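Local coordinates for protein phenyl-3-pyruvate decarboxylase (PDB 2NXW) that catalyses the thiamine diphosphate- and metal-dependent decarboxylation of indole-3-pyruvate to indole-3-acetaldehyde, a step of auxin biosynthesis, at residues 400-403 against 404-407; 547-550 against 551-554. All coordinates share one frame; numbering follows the deposited sequence.

Contact 1. Residues 400-403 against 404-407; sequences MGDC and LFTA. With TPP (thiamine diphosphate), chain E.
Thr406 grips the carbonyl of Asp402 twice, one turn back along helix 402-407. Its amide N donates to Asp402 O at 2.8 Å, a bond 150° at the hydrogen, and its hydroxyl OG1 donates to the same Asp402 O, also at 2.8 Å, from above the carbonyl plane. The hydroxyl folds back like this because OG1 sits beside the backbone N, anti to the carbonyl carbon (chi1 -56°). With an alanine here, which has no hydroxyl, Asp402 O would probably be left to the amide alone, and a small gap is likely to open toward Pro376 and Ala380 of helix 376-388. Further backbone bonds join Ala407 N to Cys403 O and Leu404 N to the carbonyl of Gly401, the N-cap residue.

Packing is built on Phe405. Its ring turns an edge to the N-cap residue, with CD2 3.3 Å from Gly401 O and that oxygen near the ring plane. Asp402 OD1 approaches Phe405 CB to 3.3 Å, the carboxylate also being held by Ser546. More loosely, the sulfur SD of Met400 lies 4.3 Å from the CD2 branch of Leu404.

The cofactor is met by backbone. Asp402 N donates to O2B of the thiamine diphosphate at 2.8 Å and 158° at the hydrogen. A side chain on Gly401 would run into the diphosphate oxygen O3A and the preceding carbonyl. The segment follows strand 395-398 of the C-terminal domain's beta-alpha-beta unit as a turn into a short helix whose first amide faces a phosphate. This terminus, with its partial positive charge, is likely to help stabilise the anionic diphosphate without a cationic side chain from these residues.

Contact 2. Residues 547-550 against 551-554; sequences DTLA and RFVQ
Leu549 meets Phe552 and Val553 with one methyl, three and four residues further along helix 547-558. Its CD1 lies 4.1 Å from Phe552 CD2, approaching the ring obliquely, and equally far from Val553 CG2. With CG of Leu549 anti to the backbone N (chi1 178°), the branch leans along the helix toward these two neighbours. Val553 presses back on the main chain, its CG2 3.2 Å from Leu549 O, the same oxygen that accepts a hydrogen bond from Val553 N at 2.9 Å and 168°. This flank is the tighter one: Leu549 is buried against Asp402 of helix 402-407, Phe552 touches Phe485 and Val553 touches Thr484, both of helix 480-485.

Regular i to i+4 bonding, continued by Arg551 N to Asp547 O, Phe552 N to Thr548 O and Gln554 N to Ala550 O, makes this the first turns of helix 547-558, the last helix of the modelled chain. Its buried and exposed flanks make it amphipathic, with one flank applied to the cofactor-binding domain.

The other flank, with Asp547, Arg551 and Gln554, is exposed. Arg551 bends at chi3 (-61°) and folds back over the first turn, laying one face of its guanidinium over Thr548 CA, which lies 3.7 Å above its plane and off-centre. Arg551 NH1 comes only within 3.6 Å of Asp547 O, whereas NE is anchored on Ala278 O. The nearby carboxylate gives no salt bridge: Asp547 OD2 stays 5.2 Å from Arg551 NH1.

Contacts 1 and 2 have centres about 11 Å apart and touch directly, helix 547-558 packing against helix 402-407. Phe405 is the main point of meeting: its CD1 lies 3.5 Å from Leu549 CA, and its ring stands edge-to-face with that of Phe552. Ser546, just before the second helix, ties the two together through OG, bonded both to Asp402 OD1 and to Leu549 N. Asp402 OD1 also lies 3.3 Å from Leu549 CB. Contact 1 binds the diphosphate directly, whereas contact 2 forms an outer layer, the nearest atoms of the Leu549 side chain staying about 6 Å from the cofactor and about 9 Å from the magnesium ion.

Contact 1. Residues 400-403 against 404-407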
loop_
_atom_site.group_PDB
_atom_site.type_symbol
_atom_site.label_atom_id
_atom_site.label_comp_id
_atom_site.label_asym_id
_atom_site.label_seq_id
_atom_site.Cartn_x
_atom_site.Cartn_y
_atom_site.Cartn_z
ATOM N N MET A 400 24.188 19.459 -5.179
ATOM C CA MET A 400 24.655 18.249 -4.512
ATOM C C MET A 400 25.867 17.761 -5.301
ATOM O O MET A 400 25.838 17.729 -6.537
ATOM C CB MET A 400 23.563 17.174 -4.521
ATOM C CG MET A 400 24.019 15.830 -3.970
ATOM S SD MET A 400 24.619 15.948 -2.285
ATOM C CE MET A 400 25.032 14.241 -1.974
ATOM N N GLY A 401 26.921 17.394 -4.578
ATOM C CA GLY A 401 28.160 16.927 -5.194
ATOM C C GLY A 401 29.310 17.411 -4.330
ATOM O O GLY A 401 29.094 17.916 -3.233
ATOM N N ASP A 402 30.550 17.260 -4.789
ATOM C CA ASP A 402 31.664 17.734 -3.978
ATOM C C ASP A 402 31.598 19.254 -3.801
ATOM O O ASP A 402 32.208 19.807 -2.887
ATOM C CB ASP A 402 33.007 17.300 -4.583
ATOM C CG ASP A 402 34.139 17.317 -3.558
ATOM O OD1 ASP A 402 33.849 17.400 -2.344
ATOM O OD2 ASP A 402 35.314 17.243 -3.974
ATOM N N CYS A 403 30.838 19.939 -4.655
ATOM C CA CYS A 403 30.689 21.383 -4.490
ATOM C C CYS A 403 30.105 21.701 -3.098
ATOM O O CYS A 403 30.513 22.671 -2.462
ATOM C CB CYS A 403 29.788 21.959 -5.588
ATOM S SG CYS A 403 28.130 21.230 -5.719
ATOM N N LEU A 404 29.184 20.866 -2.620
ATOM C CA LEU A 404 28.571 21.057 -1.304
ATOM C C LEU A 404 29.582 20.754 -0.195
ATOM O O LEU A 404 29.685 21.483 0.784
ATOM C CB LEU A 404 27.359 20.139 -1.140
ATOM C CG LEU A 404 26.729 20.137 0.257
ATOM C CD1 LEU A 404 26.417 21.559 0.724
ATOM C CD2 LEU A 404 25.477 19.292 0.223
ATOM N N PHE A 405 30.319 19.662 -0.348
ATOM C CA PHE A 405 31.316 19.295 0.646
ATOM C C PHE A 405 32.415 20.359 0.737
ATOM O O PHE A 405 32.958 20.605 1.816
ATOM C CB PHE A 405 31.886 17.913 0.304
ATOM C CG PHE A 405 30.930 16.788 0.578
ATOM C CD1 PHE A 405 31.058 16.008 1.723
ATOM C CD2 PHE A 405 29.872 16.530 -0.286
ATOM C CE1 PHE A 405 30.147 14.987 2.006
ATOM C CE2 PHE A 405 28.946 15.512 -0.013
ATOM C CZ PHE A 405 29.090 14.736 1.144
ATOM N N THR A 406 32.717 21.004 -0.386
ATOM C CA THR A 406 33.714 22.062 -0.425
ATOM C C THR A 406 33.148 23.330 0.222
ATOM O O THR A 406 33.853 24.034 0.951
ATOM C CB THR A 406 34.105 22.389 -1.861
ATOM O OG1 THR A 406 34.561 21.193 -2.513
ATOM C CG2 THR A 406 35.232 23.408 -1.877
ATOM N N ALA A 407 31.872 23.614 -0.040
ATOM C CA ALA A 407 31.225 24.800 0.525
ATOM C C ALA A 407 31.197 24.772 2.046
ATOM O O ALA A 407 31.155 25.830 2.682
ATOM C CB ALA A 407 29.810 24.937 -0.032
HETATM N "N1'" TPP E . 19.915 12.442 -9.976
HETATM C "C2'" TPP E . 19.483 13.436 -9.185
HETATM C CM2 TPP E . 18.367 14.348 -9.672
HETATM N "N3'" TPP E . 20.014 13.628 -7.974
HETATM C "C4'" TPP E . 21.012 12.836 -7.487
HETATM N "N4'" TPP E . 21.467 13.037 -6.220
HETATM C "C5'" TPP E . 21.551 11.803 -8.320
HETATM C "C6'" TPP E . 20.944 11.619 -9.579
HETATM C "C7'" TPP E . 22.713 10.885 -7.876
HETATM N N3 TPP E . 24.053 11.612 -7.705
HETATM C C2 TPP E . 24.437 11.956 -6.473
HETATM S S1 TPP E . 26.004 12.707 -6.704
HETATM C C5 TPP E . 26.094 12.513 -8.451
HETATM C C4 TPP E . 24.901 11.867 -8.764
HETATM C CM4 TPP E . 24.559 11.483 -10.230
HETATM C C6 TPP E . 27.213 12.961 -9.304
HETATM C C7 TPP E . 27.270 14.500 -9.309
HETATM O O7 TPP E . 28.204 14.826 -10.307
HETATM P PA TPP E . 28.642 16.347 -10.249
HETATM O O1A TPP E . 27.467 17.316 -10.344
HETATM O O2A TPP E . 29.594 16.511 -11.432
HETATM O O3A TPP E . 29.440 16.681 -8.912
HETATM P PB TPP E . 30.696 15.729 -8.405
HETATM O O1B TPP E . 31.603 15.382 -9.588
HETATM O O2B TPP E . 31.415 16.607 -7.340
HETATM O O3B TPP E . 30.165 14.474 -7.728
#

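Contact 2. Residues 547-550 against 551-554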
loop_
_atom_site.group_PDB
_atom_site.type_symbol
_atom_site.label_atom_id
_atom_site.label_comp_id
_atom_site.label_asym_id
_atom_site.label_seq_id
_atom_site.Cartn_x
_atom_site.Cartn_y
_atom_site.Cartn_z
ATOM N N ASP A 547 38.366 18.108 1.456
ATOM C CA ASP A 547 38.718 17.388 2.683
ATOM C C ASP A 547 37.477 16.771 3.343
ATOM O O ASP A 547 37.528 15.663 3.902
ATOM C CB ASP A 547 39.406 18.320 3.682
ATOM C CG ASP A 547 40.787 18.771 3.224
ATOM O OD1 ASP A 547 41.323 18.239 2.229
ATOM O OD2 ASP A 547 41.347 19.667 3.886
ATOM N N THR A 548 36.352 17.477 3.290
ATOM C CA THR A 548 35.144 16.958 3.910
ATOM C C THR A 548 34.622 15.719 3.178
ATOM O O THR A 548 34.178 14.761 3.818
ATOM C CB THR A 548 34.062 18.062 3.982
ATOM O OG1 THR A 548 34.609 19.193 4.674
ATOM C CG2 THR A 548 32.825 17.571 4.716
ATOM N N LEU A 549 34.680 15.712 1.846
ATOM C CA LEU A 549 34.213 14.533 1.130
ATOM C C LEU A 549 35.187 13.388 1.396
ATOM O O LEU A 549 34.765 12.250 1.552
ATOM C CB LEU A 549 34.094 14.800 -0.379
ATOM C CG LEU A 549 33.653 13.583 -1.213
ATOM C CD1 LEU A 549 32.331 13.018 -0.685
ATOM C CD2 LEU A 549 33.515 13.993 -2.671
ATOM N N ALA A 550 36.479 13.689 1.489
ATOM C CA ALA A 550 37.448 12.630 1.766
ATOM C C ALA A 550 37.158 12.001 3.134
ATOM O O ALA A 550 37.238 10.779 3.288
ATOM C CB ALA A 550 38.857 13.178 1.721
ATOM N N ARG A 551 36.802 12.817 4.123
ATOM C CA ARG A 551 36.497 12.269 5.446
ATOM C C ARG A 551 35.214 11.441 5.401
ATOM O O ARG A 551 35.092 10.422 6.087
ATOM C CB ARG A 551 36.343 13.386 6.483
ATOM C CG ARG A 551 37.640 14.088 6.839
ATOM C CD ARG A 551 37.507 14.849 8.156
ATOM N NE ARG A 551 36.480 15.889 8.105
ATOM C CZ ARG A 551 36.637 17.090 7.551
ATOM N NH1 ARG A 551 37.789 17.437 6.988
ATOM N NH2 ARG A 551 35.628 17.949 7.561
ATOM N N PHE A 552 34.259 11.887 4.593
ATOM C CA PHE A 552 32.978 11.204 4.424
ATOM C C PHE A 552 33.226 9.803 3.871
ATOM O O PHE A 552 32.728 8.813 4.407
ATOM C CB PHE A 552 32.109 12.009 3.454
ATOM C CG PHE A 552 30.713 11.475 3.271
ATOM C CD1 PHE A 552 29.733 11.692 4.236
ATOM C CD2 PHE A 552 30.363 10.810 2.102
ATOM C CE1 PHE A 552 28.417 11.259 4.036
ATOM C CE2 PHE A 552 29.051 10.372 1.891
ATOM C CZ PHE A 552 28.079 10.599 2.858
ATOM N N VAL A 553 34.012 9.725 2.803
ATOM C CA VAL A 553 34.330 8.448 2.173
ATOM C C VAL A 553 35.093 7.507 3.116
ATOM O O VAL A 553 34.779 6.316 3.201
ATOM C CB VAL A 553 35.157 8.672 0.883
ATOM C CG1 VAL A 553 35.525 7.332 0.248
ATOM C CG2 VAL A 553 34.351 9.512 -0.111
ATOM N N GLN A 554 36.090 8.035 3.820
ATOM C CA GLN A 554 36.876 7.223 4.755
ATOM C C GLN A 554 36.007 6.768 5.926
ATOM O O GLN A 554 36.132 5.636 6.405
ATOM C CB GLN A 554 38.074 8.033 5.266
ATOM C CG GLN A 554 38.933 7.370 6.353
ATOM C CD GLN A 554 39.728 6.166 5.865
ATOM O OE1 GLN A 554 40.080 6.069 4.689
ATOM N NE2 GLN A 554 40.036 5.252 6.783
#